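Long-range contacts in chromosome segregation protein smc (Pyrococcus furiosus, PDB 3KTA), which is probably required for chromosome condensation and partitioning, with a head of the ATP-binding cassette ATPase type, of which this chain is the C-terminal part: residues B[15-20]-B[80-84]; B[124-130]-B[160-164]. All coordinates share one frame; numbering follows the deposited sequence.

Contact 1. Residues B[15-20]-B[80-84]; sequences AISRNF and AIQKF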
loop_
_atom_site.group_PDB
_atom_site.type_symbol
_atom_site.label_atom_id
_atom_site.label_comp_id
_atom_site.label_asym_id
_atom_site.label_seq_id
_atom_site.Cartn_x
_atom_site.Cartn_y
_atom_site.Cartn_z
ATOM N N ALA B 15 5.240 -0.049 22.485
ATOM C CA ALA B 15 6.215 0.181 21.414
ATOM C C ALA B 15 5.598 1.018 20.306
ATOM O O ALA B 15 6.149 2.048 19.905
ATOM C CB ALA B 15 6.729 -1.143 20.874
ATOM N N ILE B 16 4.432 0.596 19.827
ATOM C CA ILE B 16 3.730 1.346 18.784
ATOM C C ILE B 16 3.273 2.746 19.238
ATOM O O ILE B 16 3.351 3.708 18.470
ATOM C CB ILE B 16 2.575 0.503 18.194
ATOM C CG1 ILE B 16 3.183 -0.716 17.490
ATOM C CG2 ILE B 16 1.760 1.323 17.207
ATOM C CD1 ILE B 16 2.185 -1.771 17.053
ATOM N N SER B 17 2.812 2.859 20.487
ATOM C CA SER B 17 2.386 4.133 21.047
ATOM C C SER B 17 3.539 5.123 21.043
ATOM O O SER B 17 3.378 6.273 20.618
ATOM C CB SER B 17 1.852 3.924 22.473
ATOM O OG SER B 17 1.450 5.147 23.045
ATOM N N ARG B 18 4.707 4.679 21.503
ATOM C CA ARG B 18 5.866 5.580 21.560
ATOM C C ARG B 18 6.297 5.952 20.138
ATOM O O ARG B 18 6.569 7.132 19.840
ATOM C CB ARG B 18 7.023 4.953 22.335
ATOM C CG ARG B 18 8.285 5.831 22.328
ATOM C CD ARG B 18 9.364 5.284 23.247
ATOM N N ASN B 19 6.310 4.955 19.252
ATOM C CA ASN B 19 6.618 5.198 17.840
ATOM C C ASN B 19 5.687 6.260 17.246
ATOM O O ASN B 19 6.122 7.167 16.525
ATOM C CB ASN B 19 6.495 3.913 17.007
ATOM C CG ASN B 19 7.599 2.877 17.313
ATOM O OD1 ASN B 19 8.584 3.164 17.997
ATOM N ND2 ASN B 19 7.424 1.669 16.796
ATOM N N PHE B 20 4.392 6.113 17.520
ATOM C CA PHE B 20 3.401 6.999 16.938
ATOM C C PHE B 20 3.617 8.440 17.381
ATOM O O PHE B 20 3.587 9.377 16.568
ATOM C CB PHE B 20 1.998 6.539 17.333
ATOM C CG PHE B 20 0.911 7.507 16.936
ATOM C CD1 PHE B 20 0.450 7.568 15.618
ATOM C CD2 PHE B 20 0.312 8.314 17.890
ATOM C CE1 PHE B 20 -0.555 8.448 15.261
ATOM C CE2 PHE B 20 -0.695 9.206 17.536
ATOM C CZ PHE B 20 -1.131 9.261 16.227
ATOM N N ALA B 80 4.180 3.899 12.604
ATOM C CA ALA B 80 4.422 3.459 13.980
ATOM C C ALA B 80 4.401 1.935 14.042
ATOM O O ALA B 80 5.221 1.309 14.715
ATOM C CB ALA B 80 3.351 4.057 14.937
ATOM N N ILE B 81 3.450 1.339 13.328
ATOM C CA ILE B 81 3.400 -0.102 13.205
ATOM C C ILE B 81 4.620 -0.613 12.430
ATOM O O ILE B 81 5.263 -1.573 12.832
ATOM C CB ILE B 81 2.098 -0.540 12.499
ATOM C CG1 ILE B 81 0.896 -0.086 13.324
ATOM C CG2 ILE B 81 2.068 -2.052 12.335
ATOM C CD1 ILE B 81 -0.453 -0.316 12.628
ATOM N N GLN B 82 4.923 0.031 11.308
ATOM C CA GLN B 82 6.008 -0.437 10.452
ATOM C C GLN B 82 7.320 -0.496 11.222
ATOM O O GLN B 82 8.117 -1.415 11.039
ATOM C CB GLN B 82 6.151 0.475 9.225
ATOM C CG GLN B 82 7.091 -0.079 8.144
ATOM C CD GLN B 82 8.537 0.279 8.379
ATOM O OE1 GLN B 82 8.858 1.203 9.141
ATOM N NE2 GLN B 82 9.431 -0.442 7.707
ATOM N N LYS B 83 7.558 0.505 12.064
ATOM C CA LYS B 83 8.811 0.571 12.819
ATOM C C LYS B 83 8.917 -0.618 13.780
ATOM O O LYS B 83 10.001 -1.195 13.958
ATOM C CB LYS B 83 8.931 1.904 13.571
ATOM C CG LYS B 83 10.182 2.003 14.473
ATOM C CD LYS B 83 10.412 3.435 14.953
ATOM C CE LYS B 83 11.580 3.519 15.949
ATOM N NZ LYS B 83 11.309 2.685 17.167
ATOM N N PHE B 84 7.789 -0.991 14.384
ATOM C CA PHE B 84 7.765 -2.104 15.328
ATOM C C PHE B 84 7.860 -3.458 14.633
ATOM O O PHE B 84 8.568 -4.360 15.099
ATOM C CB PHE B 84 6.490 -2.064 16.164
ATOM C CG PHE B 84 6.328 -3.264 17.050
ATOM C CD1 PHE B 84 7.100 -3.402 18.195
ATOM C CD2 PHE B 84 5.430 -4.261 16.718
ATOM C CE1 PHE B 84 6.959 -4.517 19.008
ATOM C CE2 PHE B 84 5.280 -5.379 17.527
ATOM C CZ PHE B 84 6.050 -5.501 18.671
HETATM O O HOH W 1 9.512 -0.179 17.693
#

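Contact 2. Residues B[124-130]-B[160-164]; sequences TLRDVMM and LEEIR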
loop_
_atom_site.group_PDB
_atom_site.type_symbol
_atom_site.label_atom_id
_atom_site.label_comp_id
_atom_site.label_asym_id
_atom_site.label_seq_id
_atom_site.Cartn_x
_atom_site.Cartn_y
_atom_site.Cartn_z
ATOM N N THR B 124 2.485 8.376 -7.312
ATOM C CA THR B 124 2.502 9.797 -6.929
ATOM C C THR B 124 2.639 10.729 -8.127
ATOM O O THR B 124 3.225 10.361 -9.149
ATOM C CB THR B 124 3.642 10.084 -5.927
ATOM O OG1 THR B 124 3.607 11.465 -5.527
ATOM C CG2 THR B 124 5.004 9.775 -6.546
ATOM N N LEU B 125 2.067 11.929 -7.992
ATOM C CA LEU B 125 2.210 12.990 -8.988
ATOM C C LEU B 125 3.128 14.085 -8.438
ATOM O O LEU B 125 3.325 15.125 -9.085
ATOM C CB LEU B 125 0.842 13.602 -9.317
ATOM C CG LEU B 125 -0.191 12.687 -9.971
ATOM C CD1 LEU B 125 -1.392 13.499 -10.422
ATOM C CD2 LEU B 125 0.435 11.926 -11.127
ATOM N N ARG B 126 3.703 13.848 -7.259
ATOM C CA ARG B 126 4.458 14.889 -6.551
ATOM C C ARG B 126 5.972 14.716 -6.657
ATOM O O ARG B 126 6.556 13.725 -6.162
ATOM C CB ARG B 126 4.063 14.943 -5.073
ATOM C CG ARG B 126 2.567 15.097 -4.843
ATOM C CD ARG B 126 2.078 16.509 -5.237
ATOM N NE ARG B 126 2.580 17.501 -4.298
ATOM C CZ ARG B 126 2.022 17.770 -3.117
ATOM N NH1 ARG B 126 0.928 17.126 -2.729
ATOM N NH2 ARG B 126 2.567 18.681 -2.317
ATOM N N ASP B 127 6.623 15.706 -7.269
ATOM C CA ASP B 127 8.074 15.702 -7.356
ATOM C C ASP B 127 8.786 15.492 -6.021
ATOM O O ASP B 127 9.752 14.736 -5.958
ATOM C CB ASP B 127 8.596 16.960 -8.079
ATOM C CG ASP B 127 8.028 18.266 -7.516
ATOM O OD1 ASP B 127 7.568 18.325 -6.358
ATOM O OD2 ASP B 127 8.064 19.267 -8.260
ATOM N N VAL B 128 8.317 16.144 -4.952
ATOM C CA VAL B 128 8.993 16.047 -3.666
ATOM C C VAL B 128 8.804 14.671 -3.029
ATOM O O VAL B 128 9.545 14.313 -2.121
ATOM C CB VAL B 128 8.569 17.163 -2.687
ATOM C CG1 VAL B 128 8.982 18.503 -3.235
ATOM C CG2 VAL B 128 7.083 17.155 -2.480
HETATM N N MSE B 129 7.813 13.916 -3.505
HETATM C CA MSE B 129 7.661 12.527 -3.082
HETATM C C MSE B 129 8.614 11.596 -3.825
HETATM O O MSE B 129 9.177 10.689 -3.196
HETATM C CB MSE B 129 6.217 12.028 -3.282
HETATM C CG MSE B 129 6.024 10.526 -2.968
HETATM SE SE MSE B 129 6.284 10.065 -1.089
HETATM C CE MSE B 129 4.451 10.345 -0.525
HETATM N N MSE B 130 8.757 11.835 -5.140
HETATM C CA MSE B 130 9.470 11.004 -6.137
HETATM C C MSE B 130 11.001 11.087 -6.056
HETATM O O MSE B 130 11.704 10.130 -6.386
HETATM C CB MSE B 130 8.988 11.382 -7.606
HETATM C CG MSE B 130 9.962 12.274 -8.626
HETATM SE SE MSE B 130 9.323 11.879 -10.412
HETATM C CE MSE B 130 9.466 9.946 -10.293
ATOM N N LEU B 160 6.287 15.012 -14.795
ATOM C CA LEU B 160 5.504 15.605 -13.719
ATOM C C LEU B 160 5.230 17.072 -14.012
ATOM O O LEU B 160 4.173 17.586 -13.683
ATOM C CB LEU B 160 6.200 15.432 -12.357
ATOM C CG LEU B 160 6.199 14.016 -11.783
ATOM C CD1 LEU B 160 6.709 14.026 -10.353
ATOM C CD2 LEU B 160 4.801 13.437 -11.830
ATOM N N GLU B 161 6.184 17.744 -14.645
ATOM C CA GLU B 161 5.991 19.146 -14.995
ATOM C C GLU B 161 4.785 19.305 -15.916
ATOM O O GLU B 161 3.982 20.231 -15.752
ATOM C CB GLU B 161 7.254 19.712 -15.647
ATOM C CG GLU B 161 7.570 21.131 -15.230
ATOM C CD GLU B 161 7.793 21.269 -13.733
ATOM O OE1 GLU B 161 7.129 22.120 -13.106
ATOM O OE2 GLU B 161 8.633 20.529 -13.180
ATOM N N GLU B 162 4.653 18.391 -16.875
ATOM C CA GLU B 162 3.542 18.415 -17.825
ATOM C C GLU B 162 2.207 18.124 -17.149
ATOM O O GLU B 162 1.176 18.700 -17.500
ATOM C CB GLU B 162 3.783 17.409 -18.949
ATOM C CG GLU B 162 4.954 17.762 -19.834
ATOM N N ILE B 163 2.229 17.221 -16.176
ATOM C CA ILE B 163 1.027 16.900 -15.421
ATOM C C ILE B 163 0.549 18.075 -14.558
ATOM O O ILE B 163 -0.649 18.375 -14.515
ATOM C CB ILE B 163 1.268 15.657 -14.544
ATOM C CG1 ILE B 163 1.386 14.415 -15.434
ATOM C CG2 ILE B 163 0.157 15.497 -13.504
ATOM C CD1 ILE B 163 2.028 13.238 -14.734
ATOM N N ARG B 164 1.481 18.739 -13.876
ATOM C CA ARG B 164 1.131 19.821 -12.959
ATOM C C ARG B 164 0.591 21.039 -13.712
ATOM O O ARG B 164 -0.032 21.921 -13.116
ATOM C CB ARG B 164 2.340 20.234 -12.112
ATOM C CG ARG B 164 2.906 19.157 -11.179
ATOM C CD ARG B 164 2.061 18.954 -9.918
ATOM N NE ARG B 164 1.936 20.163 -9.097
ATOM C CZ ARG B 164 2.672 20.434 -8.022
ATOM N NH1 ARG B 164 3.620 19.593 -7.620
ATOM N NH2 ARG B 164 2.461 21.556 -7.343
HETATM O O HOH W 2 4.945 17.390 -8.858
HETATM O O HOH W 3 5.176 18.583 -5.133
#

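Contact 1. Residues B[15-20]-B[80-84]
Asn-19 carries its CG anti to its own carbonyl carbon (chi1 -70°), a turn that lays the amide across the end of helix 67-84, while Lys-83 runs out extended and bends only at its last torsion to bring NZ back over that amide. The two sides of the Asn-19 amide then do different work. Its ND2 donates to Ala-80 O at 3.1 Å, nearly straight (165°), in the carbonyl plane and on a lone pair of the acceptor. Lys-83 NZ comes to Asn-19 OD1 at 2.9 Å from above the plane of that carbonyl, away from its lone pairs. A water accepts the second N-H bond of Asn-19 ND2 at 2.9 Å and receives a weak, longer bond from Lys-83 NZ.

Beside this polar strip the helices pack directly, the axes of the two short segments crossing at 126°. The small Ala-80 probably helps them come this close: its CB sits over the backbone of the other helix, 3.5 Å from Phe-20 N, and also meets Phe-20 CB and Ile-16 CG2. Phe-84 closes the other end, with Ile-16 CG1 3.8 Å from its CB and Ala-15 CB 3.5 Å from its CD1. Ile-163 and Ile-166 of the partner chain pack on Ile-16 and Phe-84, so the apolar side continues into the other chain of the head.

Ala-80 O receives a weak helical bond from Phe-84 N, 3.5 Å away, besides that of Asn-19; the amide is probably the stronger donor of the two, and the ammonium of Lys-83 is likely to polarise that same amide.

Contact 2. Residues B[124-130]-B[160-164]
The loop that leaves strand 119-123 and turns into the short helix 127-130 is, by its place after the second central strand of an ABC ATPase, probably the counterpart of the H-loop, and Leu-160 of helix 153-164 plugs into its bend. The two branches of Leu-160 part company there: CD2 lies 3.5 Å from Leu-125 O, and CD1 lies 3.5 Å from Asp-127 N. From the far side Met-130, a selenomethionine in this crystal, meets Leu-160 tip to tip, SE to CD1 3.4 Å. With only an alanine at Leu-160, the turn and helix 153-164 would probably be left with a gap between them, and the selenium of Met-130 without its mate. One helical turn on, the side chains of Ile-163 and Leu-125 cross at about a right angle, with CG2 of the first 4.0 Å from CD1 of the second.

The bend is itself an ST turn, in which Arg-126 N donates to Thr-124 OG1 at 2.9 Å; that hydroxyl is also bonded to Asp-96, just past the Walker B strand. Arg-126 takes the N-cap position of helix 127-130, and its guanidinium is paired with Asp-101. The side chain of Leu-125 stays about 6 Å from the bound bis(adenosine)-5'-pentaphosphate, and Gly-33 of the partner chain packs on it.

Arg-164, whose CG is anti to its carbonyl carbon (chi1 -63°) and whose chain folds back twice, brings NH1 to two waters. One, in the plane of the guanidinium and 2.9 Å from NH1, also bridges Leu-125 O and Asp-127 N; the other links NH1 with Arg-126 NE and Asp-127 OD1. The guanidinium planes of Arg-126 and Arg-164 stand 78° apart. Asp-127 OD1 lies near the edge of the Arg-164 guanidinium but 4.3 Å from NH1, too long for a salt bridge, so its charge probably acts mainly through the shared water.

Contact 1 closes before contact 2 opens along the chain, and the two lie on opposite sides of its centre, their own centres 29 Å apart and their nearest atoms about 14 Å apart. Contact 1 joins the long N-terminal helix 4-27 to helix 67-84; contact 2 holds the turn after strand 119-123 against helix 153-164. They share no helix or strand, but the parallel pair 89-93 and 119-123 lies between them in sequence. Both are also packed upon by the partner chain, consistent with a head assembled from the two ends of the protein, one contact joining helices and the other lying near the bound nucleotide analogue.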